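Side-chain contacts in post-proline cleaving enzyme (Rickettsia typhi, PDB 4HVT), which probably hydrolyses short peptides on the carboxyl side of proline as a serine-type oligopeptidase: residues F327-K332 against K337-I342; Y301-L306 against E382-P387. One frame throughout, in Å; residues are numbered along the deposited sequence. Where two conformers were deposited one is given.

Overall arrangement
Both contacts sit in the beta-propeller part of the chain, and both involve the four-stranded antiparallel blade formed by 293-298, 301-305, 322-326 and 341-344. Interaction 1 closes the loop between the last two strands of this blade; interaction 2 joins its second strand to the following blade, which holds strand 383-384. Their centres are about 11 Å apart, and they touch directly: Leu330 CD2 packs 3.6 Å from Trp304 NE1, and Lys341 CB lies 4.2 Å from Trp384 CD1. The centres of interactions 1 and 2 are about 31 and 26 Å from that of the chain. The probable Ser-His-Asp catalytic triad belongs instead to the alpha/beta-hydrolase part.

Interaction 1: residues F327-K332 against K337-I342; sequences FTDLLK and KTSLKI
The carboxylate of Asp329 meets Ser339 through one oxygen, OD2, which takes two bonds from that single residue. Ser339 N approaches nearly along the C-O axis, with N at 2.8 Å from OD2. The hydroxyl arrives on the anti side, 34° out of the carboxylate plane, and Ser339 OG is only 2.5 Å from Asp329 OD2. At the same time OG accepts from the backbone N of His326, so the hydroxyl joins the carboxylate to the end of strand 322-326. With CG of Asp329 beside its own backbone N (chi1 -83°), the carboxylate reaches the type I turn that runs from Lys337 to Leu340.

Lys337 supplies the reverse link, its side chain reaching back to backbone carbonyls of 327-332. Its chain passes the carbonyl oxygen of Asp329, CG lying 3.5 Å from Asp329 O, and then bends at chi4 (65°) to bring the ammonium group among carbonyls. NZ donates to Lys332 O at 2.8 Å and to Asp329 O at 3.0 Å; a third carbonyl, that of Asn287, completes the set. Asp329 O also accepts from Lys332 N, so it is held twice. Three carbonyl dipoles converging on NZ would be expected to stabilise its positive charge. Together these bonds tie the two ends of the connection to each other, between the third strand, 322-326, and the fourth, 341-344, which lies at one edge of a four-stranded antiparallel blade in the beta-propeller.

Interaction 2: residues Y301-L306 against E382-P387; sequences YVFWLL and EQWTKP
An aromatic cluster of Tyr301, Phe303 and Trp384 lies in the seam between two successive blades of the beta-propeller. Tyr301 and Phe303 come from strand 301-305 and Trp384 from the short strand 383-384, so the tryptophan reaches across from one sheet to the other. Its six-membered ring turns an edge toward the face of Tyr301 in an offset edge-to-face pair, the planes at 79° and the centroids 5.5 Å apart. The offset carries the edge toward the root of the tyrosine: Trp384 CZ2 lies 3.6 Å from Tyr301 CB and 3.8 Å from Tyr301 CG. The neighbouring corner of the same ring serves Phe303, whose side chain comes from the opposite direction. Trp384 CH2 is 3.6 Å from Phe303 CZ, and these two rings meet obliquely.

Leu379 of the tryptophan's own blade touches both Tyr301 and Trp384, while Ala324 of strand 322-326 packs against Phe303 and Trp384. His326 adds another edge-to-face partner for the Tyr301 ring.

At its outer end the cluster turns polar. The Glu382 chain is bent at chi2 (-58°), which brings its carboxylate round to the rim of the phenol. There Tyr301 OH donates to Glu382 OE1 at 2.7 Å: the oxygen lies in the plane of the tyrosine ring, whereas the hydroxyl sits above the carboxylate, 44° out of its plane.

Interaction 1: residues F327-K332 against K337-I342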
ATOM      1  N   PHE A 327       0.864 -28.801  -2.662  1.00 10.60           N
ATOM      2  CA  PHE A 327       1.286 -28.281  -1.316  1.00 10.47           C
ATOM      3  C   PHE A 327       2.154 -29.278  -0.546  1.00 11.08           C
ATOM      4  O   PHE A 327       3.029 -28.858   0.159  1.00 10.88           O
ATOM      5  CB  PHE A 327       0.100 -27.832  -0.437  1.00 10.49           C
ATOM      6  CG  PHE A 327      -0.652 -28.992   0.197  1.00 11.12           C
ATOM      7  CD1 PHE A 327      -1.676 -29.651  -0.466  1.00 11.52           C
ATOM      8  CD2 PHE A 327      -0.337 -29.394   1.465  1.00 11.35           C
ATOM      9  CE1 PHE A 327      -2.344 -30.728   0.082  1.00 12.30           C
ATOM     10  CE2 PHE A 327      -1.001 -30.461   2.043  1.00 11.89           C
ATOM     11  CZ  PHE A 327      -1.984 -31.133   1.374  1.00 12.25           C
ATOM     12  N   THR A 328       1.971 -30.567  -0.782  1.00 11.73           N
ATOM     13  CA  THR A 328       2.756 -31.613  -0.078  1.00 12.53           C
ATOM     14  C   THR A 328       4.235 -31.524  -0.466  1.00 12.62           C
ATOM     15  O   THR A 328       5.095 -31.836   0.354  1.00 13.45           O
ATOM     16  CB  THR A 328       2.265 -33.034  -0.324  1.00 13.43           C
ATOM     17  OG1 THR A 328       2.315 -33.330  -1.728  1.00 13.91           O
ATOM     18  CG2 THR A 328       0.863 -33.159   0.237  1.00 13.57           C
ATOM     19  N   ASP A 329       4.535 -31.072  -1.670  1.00 12.94           N
ATOM     20  CA  ASP A 329       5.921 -30.934  -2.106  1.00 13.53           C
ATOM     21  C   ASP A 329       6.615 -29.769  -1.407  1.00 13.24           C
ATOM     22  O   ASP A 329       7.842 -29.709  -1.416  1.00 13.20           O
ATOM     23  CB  ASP A 329       6.060 -30.777  -3.612  1.00 14.36           C
ATOM     24  CG  ASP A 329       6.044 -32.099  -4.367  1.00 15.95           C
ATOM     25  OD1 ASP A 329       6.174 -33.181  -3.758  1.00 16.54           O
ATOM     26  OD2 ASP A 329       5.927 -32.013  -5.583  1.00 17.11           O
ATOM     27  N   LEU A 330       5.878 -28.888  -0.746  1.00 12.81           N
ATOM     28  CA  LEU A 330       6.527 -27.841   0.058  1.00 12.39           C
ATOM     29  C   LEU A 330       7.399 -28.375   1.165  1.00 13.65           C
ATOM     30  O   LEU A 330       8.353 -27.724   1.543  1.00 13.64           O
ATOM     31  CB  LEU A 330       5.509 -26.938   0.707  1.00 11.85           C
ATOM     32  CG  LEU A 330       4.725 -26.022  -0.216  1.00 11.40           C
ATOM     33  CD1 LEU A 330       3.577 -25.333   0.511  1.00 11.21           C
ATOM     34  CD2 LEU A 330       5.617 -24.996  -0.863  1.00 11.22           C
ATOM     35  N   LEU A 331       7.052 -29.545   1.662  1.00 14.48           N
ATOM     36  CA  LEU A 331       7.761 -30.171   2.810  1.00 16.40           C
ATOM     37  C   LEU A 331       8.902 -31.066   2.411  1.00 18.68           C
ATOM     38  O   LEU A 331       9.582 -31.643   3.308  1.00 22.59           O
ATOM     39  CB  LEU A 331       6.700 -30.903   3.654  1.00 16.39           C
ATOM     40  CG  LEU A 331       5.562 -30.005   4.161  1.00 16.07           C
ATOM     41  CD1 LEU A 331       4.604 -30.782   5.072  1.00 17.37           C
ATOM     42  CD2 LEU A 331       6.130 -28.781   4.858  1.00 15.82           C
ATOM     43  N   LYS A 332       9.138 -31.232   1.118  1.00 19.84           N
ATOM     44  CA  LYS A 332      10.041 -32.248   0.601  1.00 21.64           C
ATOM     45  C   LYS A 332      11.348 -31.631   0.159  1.00 23.20           C
ATOM     46  O   LYS A 332      11.431 -30.424  -0.176  1.00 22.44           O
ATOM     47  CB  LYS A 332       9.409 -33.002  -0.592  1.00 22.50           C
ATOM     48  CG  LYS A 332       8.115 -33.696  -0.246  1.00 23.63           C
ATOM     49  CD  LYS A 332       7.755 -34.780  -1.249  1.00 26.08           C
ATOM     50  CE  LYS A 332       6.420 -35.429  -0.880  1.00 27.80           C
ATOM     51  NZ  LYS A 332       6.307 -36.800  -1.437  1.00 29.91           N
ATOM     52  N   LYS A 337      10.756 -33.451  -4.814  1.00 27.81           N
ATOM     53  CA  LYS A 337       9.718 -32.444  -5.397  1.00 25.87           C
ATOM     54  C   LYS A 337       9.126 -32.560  -6.856  1.00 26.17           C
ATOM     55  O   LYS A 337       9.177 -31.590  -7.742  1.00 26.87           O
ATOM     56  CB  LYS A 337      10.195 -31.025  -5.359  1.00 24.66           C
ATOM     57  CG  LYS A 337      10.114 -30.307  -4.032  1.00 22.22           C
ATOM     58  CD  LYS A 337      10.604 -28.888  -4.239  1.00 20.89           C
ATOM     59  CE  LYS A 337      10.032 -27.999  -3.174  1.00 20.39           C
ATOM     60  NZ  LYS A 337      10.532 -28.345  -1.813  1.00 20.66           N
ATOM     61  N   THR A 338       8.401 -33.625  -7.012  1.00 22.36           N
ATOM     62  CA  THR A 338       8.054 -34.087  -8.323  1.00 21.78           C
ATOM     63  C   THR A 338       7.041 -33.210  -9.068  1.00 18.81           C
ATOM     64  O   THR A 338       6.959 -33.300 -10.283  1.00 19.07           O
ATOM     65  CB  THR A 338       7.485 -35.512  -8.220  1.00 23.05           C
ATOM     66  OG1 THR A 338       6.255 -35.475  -7.500  1.00 23.75           O
ATOM     67  CG2 THR A 338       8.459 -36.467  -7.494  1.00 24.50           C
ATOM     68  N   SER A 339       6.278 -32.364  -8.378  1.00 16.59           N
ATOM     69  CA  SER A 339       5.185 -31.620  -9.016  1.00 15.76           C
ATOM     70  C   SER A 339       5.542 -30.216  -9.496  1.00 15.06           C
ATOM     71  O   SER A 339       4.647 -29.495  -9.998  1.00 14.65           O
ATOM     72  CB  SER A 339       3.964 -31.500  -8.078  1.00 15.22           C
ATOM     73  OG  SER A 339       4.270 -30.691  -6.982  1.00 14.48           O
ATOM     74  N   LEU A 340       6.771 -29.763  -9.326  1.00 14.85           N
ATOM     75  CA  LEU A 340       7.022 -28.351  -9.565  0.50 14.42           C
ATOM     76  C   LEU A 340       6.964 -28.034 -11.054  1.00 14.55           C
ATOM     77  O   LEU A 340       7.537 -28.767 -11.870  1.00 15.28           O
ATOM     78  CB  LEU A 340       8.342 -27.920  -8.937  0.50 14.49           C
ATOM     79  CG  LEU A 340       8.643 -26.450  -9.172  0.50 14.20           C
ATOM     80  CD1 LEU A 340       9.098 -25.845  -7.839  0.50 13.83           C
ATOM     81  CD2 LEU A 340       9.670 -26.271 -10.285  0.50 14.82           C
ATOM     82  N   LYS A 341       6.237 -26.961 -11.410  1.00 14.20           N
ATOM     83  CA  LYS A 341       6.090 -26.523 -12.777  1.00 14.66           C
ATOM     84  C   LYS A 341       6.351 -25.034 -12.824  1.00 13.96           C
ATOM     85  O   LYS A 341       6.038 -24.345 -11.899  1.00 13.53           O
ATOM     86  CB  LYS A 341       4.705 -26.806 -13.266  1.00 15.19           C
ATOM     87  CG  LYS A 341       4.354 -28.288 -13.259  1.00 16.85           C
ATOM     88  CD  LYS A 341       5.083 -28.945 -14.389  1.00 18.74           C
ATOM     89  CE  LYS A 341       4.655 -30.370 -14.626  1.00 20.30           C
ATOM     90  NZ  LYS A 341       5.451 -30.806 -15.785  1.00 22.22           N
ATOM     91  N   ILE A 342       6.877 -24.544 -13.941  1.00 14.27           N
ATOM     92  CA  ILE A 342       7.084 -23.115 -14.119  1.00 13.57           C
ATOM     93  C   ILE A 342       5.943 -22.521 -14.939  1.00 13.60           C
ATOM     94  O   ILE A 342       5.654 -22.973 -16.065  1.00 14.29           O
ATOM     95  CB  ILE A 342       8.401 -22.841 -14.851  1.00 13.88           C
ATOM     96  CG1 ILE A 342       9.568 -23.352 -14.003  1.00 14.25           C
ATOM     97  CG2 ILE A 342       8.538 -21.391 -15.172  1.00 13.73           C
ATOM     98  CD1 ILE A 342      10.782 -23.668 -14.814  1.00 15.07           C
TER

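Interaction 2: residues Y301-L306 against E382-P387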
ATOM      1  N   TYR A 301      -2.815 -27.002  -5.118  1.00 10.45           N
ATOM      2  CA  TYR A 301      -1.561 -26.465  -5.640  1.00 10.25           C
ATOM      3  C   TYR A 301      -1.327 -25.035  -5.131  1.00  9.59           C
ATOM      4  O   TYR A 301      -2.318 -24.309  -4.973  1.00  9.33           O
ATOM      5  CB  TYR A 301      -1.576 -26.478  -7.173  1.00 10.72           C
ATOM      6  CG  TYR A 301      -1.511 -27.890  -7.695  1.00 11.69           C
ATOM      7  CD1 TYR A 301      -2.632 -28.710  -7.660  1.00 12.17           C
ATOM      8  CD2 TYR A 301      -0.314 -28.434  -8.112  1.00 12.33           C
ATOM      9  CE1 TYR A 301      -2.574 -30.017  -8.052  1.00 13.08           C
ATOM     10  CE2 TYR A 301      -0.257 -29.743  -8.525  1.00 13.09           C
ATOM     11  CZ  TYR A 301      -1.380 -30.533  -8.464  1.00 13.51           C
ATOM     12  OH  TYR A 301      -1.328 -31.858  -8.821  1.00 14.94           O
ATOM     13  N   VAL A 302      -0.082 -24.624  -4.951  1.00  9.16           N
ATOM     14  CA  VAL A 302       0.306 -23.333  -4.458  1.00  8.85           C
ATOM     15  C   VAL A 302       1.262 -22.683  -5.431  1.00  8.91           C
ATOM     16  O   VAL A 302       1.983 -23.374  -6.134  1.00  9.48           O
ATOM     17  CB  VAL A 302       0.947 -23.418  -3.042  1.00  8.58           C
ATOM     18  CG1 VAL A 302      -0.102 -23.730  -1.981  1.00  8.55           C
ATOM     19  CG2 VAL A 302       2.007 -24.462  -3.031  1.00  8.78           C
ATOM     20  N   PHE A 303       1.161 -21.363  -5.543  1.00  8.48           N
ATOM     21  CA  PHE A 303       1.955 -20.558  -6.471  1.00  8.60           C
ATOM     22  C   PHE A 303       2.946 -19.735  -5.727  1.00  8.33           C
ATOM     23  O   PHE A 303       2.573 -19.023  -4.795  1.00  8.08           O
ATOM     24  CB  PHE A 303       1.057 -19.611  -7.255  1.00  8.82           C
ATOM     25  CG  PHE A 303      -0.058 -20.311  -8.002  1.00  9.24           C
ATOM     26  CD1 PHE A 303       0.247 -21.081  -9.061  1.00  9.90           C
ATOM     27  CD2 PHE A 303      -1.384 -20.236  -7.587  1.00  9.60           C
ATOM     28  CE1 PHE A 303      -0.709 -21.771  -9.759  1.00 10.26           C
ATOM     29  CE2 PHE A 303      -2.349 -20.944  -8.267  1.00 10.14           C
ATOM     30  CZ  PHE A 303      -2.002 -21.751  -9.326  1.00 10.34           C
ATOM     31  N   TRP A 304       4.213 -19.728  -6.182  1.00  8.46           N
ATOM     32  CA  TRP A 304       5.290 -19.067  -5.502  1.00  8.24           C
ATOM     33  C   TRP A 304       6.071 -18.217  -6.499  1.00  8.35           C
ATOM     34  O   TRP A 304       6.404 -18.648  -7.618  1.00  8.37           O
ATOM     35  CB  TRP A 304       6.221 -20.070  -4.833  1.00  8.44           C
ATOM     36  CG  TRP A 304       5.629 -20.718  -3.628  1.00  8.28           C
ATOM     37  CD1 TRP A 304       4.615 -21.629  -3.616  1.00  8.26           C
ATOM     38  CD2 TRP A 304       5.975 -20.494  -2.236  1.00  8.16           C
ATOM     39  NE1 TRP A 304       4.274 -21.964  -2.306  1.00  8.19           N
ATOM     40  CE2 TRP A 304       5.115 -21.293  -1.448  1.00  7.99           C
ATOM     41  CE3 TRP A 304       6.931 -19.669  -1.581  1.00  8.07           C
ATOM     42  CZ2 TRP A 304       5.197 -21.328  -0.046  1.00  8.03           C
ATOM     43  CZ3 TRP A 304       6.997 -19.707  -0.206  1.00  8.07           C
ATOM     44  CH2 TRP A 304       6.156 -20.557   0.552  1.00  8.01           C
ATOM     45  N   LEU A 305       6.319 -16.984  -6.085  1.00  8.16           N
ATOM     46  CA  LEU A 305       7.138 -16.035  -6.830  1.00  8.33           C
ATOM     47  C   LEU A 305       8.580 -16.110  -6.356  1.00  8.66           C
ATOM     48  O   LEU A 305       8.816 -16.146  -5.159  1.00  8.60           O
ATOM     49  CB  LEU A 305       6.634 -14.605  -6.603  1.00  8.03           C
ATOM     50  CG  LEU A 305       7.396 -13.432  -7.227  1.00  8.06           C
ATOM     51  CD1 LEU A 305       7.334 -13.564  -8.738  1.00  8.51           C
ATOM     52  CD2 LEU A 305       6.848 -12.114  -6.731  1.00  7.90           C
ATOM     53  N   LEU A 306       9.505 -16.053  -7.315  1.00  9.29           N
ATOM     54  CA  LEU A 306      10.936 -16.027  -7.024  1.00  9.53           C
ATOM     55  C   LEU A 306      11.467 -14.600  -7.026  1.00  9.68           C
ATOM     56  O   LEU A 306      11.233 -13.858  -7.949  1.00  9.83           O
ATOM     57  CB  LEU A 306      11.717 -16.905  -7.998  1.00 10.21           C
ATOM     58  CG  LEU A 306      11.232 -18.345  -8.191  1.00 10.44           C
ATOM     59  CD1 LEU A 306      12.216 -19.120  -9.055  1.00 11.18           C
ATOM     60  CD2 LEU A 306      10.982 -19.036  -6.850  1.00 10.57           C
ATOM     61  N   GLU A 382      -4.885 -33.184 -13.580  1.00 31.99           N
ATOM     62  CA  GLU A 382      -3.714 -32.792 -12.829  1.00 31.70           C
ATOM     63  C   GLU A 382      -2.610 -32.111 -13.677  1.00 28.56           C
ATOM     64  O   GLU A 382      -1.455 -32.049 -13.242  1.00 30.11           O
ATOM     65  CB  GLU A 382      -3.109 -33.995 -12.058  1.00 35.36           C
ATOM     66  CG  GLU A 382      -3.997 -34.593 -10.973  1.00 36.92           C
ATOM     67  CD  GLU A 382      -4.402 -33.585  -9.908  1.00 39.25           C
ATOM     68  OE1 GLU A 382      -3.602 -33.307  -8.972  1.00 38.62           O
ATOM     69  OE2 GLU A 382      -5.543 -33.080 -10.004  1.00 42.50           O
ATOM     70  N   GLN A 383      -2.948 -31.575 -14.854  1.00 25.02           N
ATOM     71  CA  GLN A 383      -1.974 -30.729 -15.587  1.00 22.95           C
ATOM     72  C   GLN A 383      -2.535 -29.320 -15.781  1.00 19.24           C
ATOM     73  O   GLN A 383      -3.731 -29.160 -15.967  1.00 18.41           O
ATOM     74  CB  GLN A 383      -1.667 -31.292 -16.969  1.00 26.47           C
ATOM     75  CG  GLN A 383      -0.984 -32.645 -16.988  1.00 30.45           C
ATOM     76  CD  GLN A 383       0.414 -32.646 -16.379  1.00 34.46           C
ATOM     77  OE1 GLN A 383       1.296 -31.824 -16.721  1.00 39.70           O
ATOM     78  NE2 GLN A 383       0.641 -33.601 -15.486  1.00 38.42           N
ATOM     79  N   TRP A 384      -1.647 -28.340 -15.760  1.00 16.36           N
ATOM     80  CA  TRP A 384      -2.027 -26.954 -16.075  1.00 15.12           C
ATOM     81  C   TRP A 384      -2.393 -26.767 -17.530  1.00 15.49           C
ATOM     82  O   TRP A 384      -1.641 -27.151 -18.424  1.00 16.60           O
ATOM     83  CB  TRP A 384      -0.893 -25.977 -15.700  1.00 14.50           C
ATOM     84  CG  TRP A 384      -0.567 -26.044 -14.246  1.00 13.65           C
ATOM     85  CD1 TRP A 384       0.567 -26.545 -13.689  1.00 14.05           C
ATOM     86  CD2 TRP A 384      -1.402 -25.624 -13.155  1.00 12.90           C
ATOM     87  NE1 TRP A 384       0.500 -26.467 -12.309  1.00 13.32           N
ATOM     88  CE2 TRP A 384      -0.709 -25.920 -11.957  1.00 13.05           C
ATOM     89  CE3 TRP A 384      -2.678 -25.094 -13.062  1.00 12.80           C
ATOM     90  CZ2 TRP A 384      -1.253 -25.641 -10.691  1.00 12.60           C
ATOM     91  CZ3 TRP A 384      -3.177 -24.755 -11.803  1.00 12.72           C
ATOM     92  CH2 TRP A 384      -2.467 -25.032 -10.651  1.00 12.21           C
ATOM     93  N   THR A 385      -3.550 -26.195 -17.776  1.00 14.90           N
ATOM     94  CA  THR A 385      -4.005 -26.045 -19.175  1.00 15.09           C
ATOM     95  C   THR A 385      -3.280 -24.878 -19.852  1.00 15.17           C
ATOM     96  O   THR A 385      -2.636 -24.034 -19.191  1.00 14.35           O
ATOM     97  CB  THR A 385      -5.508 -25.796 -19.253  1.00 14.84           C
ATOM     98  OG1 THR A 385      -5.837 -24.587 -18.553  1.00 13.95           O
ATOM     99  CG2 THR A 385      -6.269 -26.934 -18.693  1.00 15.21           C
ATOM    100  N   LYS A 386      -3.334 -24.859 -21.188  1.00 16.05           N
ATOM    101  CA  LYS A 386      -2.731 -23.778 -21.945  1.00 16.43           C
ATOM    102  C   LYS A 386      -3.510 -22.513 -21.621  1.00 15.87           C
ATOM    103  O   LYS A 386      -4.732 -22.511 -21.756  1.00 16.28           O
ATOM    104  CB  LYS A 386      -2.864 -24.041 -23.470  1.00 17.94           C
ATOM    105  CG  LYS A 386      -2.174 -22.943 -24.248  1.00 18.92           C
ATOM    106  CD  LYS A 386      -2.109 -23.253 -25.742  1.00 20.76           C
ATOM    107  CE  LYS A 386      -3.500 -23.338 -26.339  1.00 22.64           C
ATOM    108  NZ  LYS A 386      -3.535 -22.501 -27.605  1.00 23.89           N
ATOM    109  N   PRO A 387      -2.834 -21.457 -21.205  1.00 15.31           N
ATOM    110  CA  PRO A 387      -3.544 -20.217 -20.845  1.00 15.03           C
ATOM    111  C   PRO A 387      -4.285 -19.555 -22.017  1.00 14.76           C
ATOM    112  O   PRO A 387      -3.929 -19.781 -23.177  1.00 16.93           O
ATOM    113  CB  PRO A 387      -2.457 -19.329 -20.324  1.00 15.14           C
ATOM    114  CG  PRO A 387      -1.387 -20.280 -19.864  1.00 15.21           C
ATOM    115  CD  PRO A 387      -1.410 -21.403 -20.822  1.00 15.69           C
TER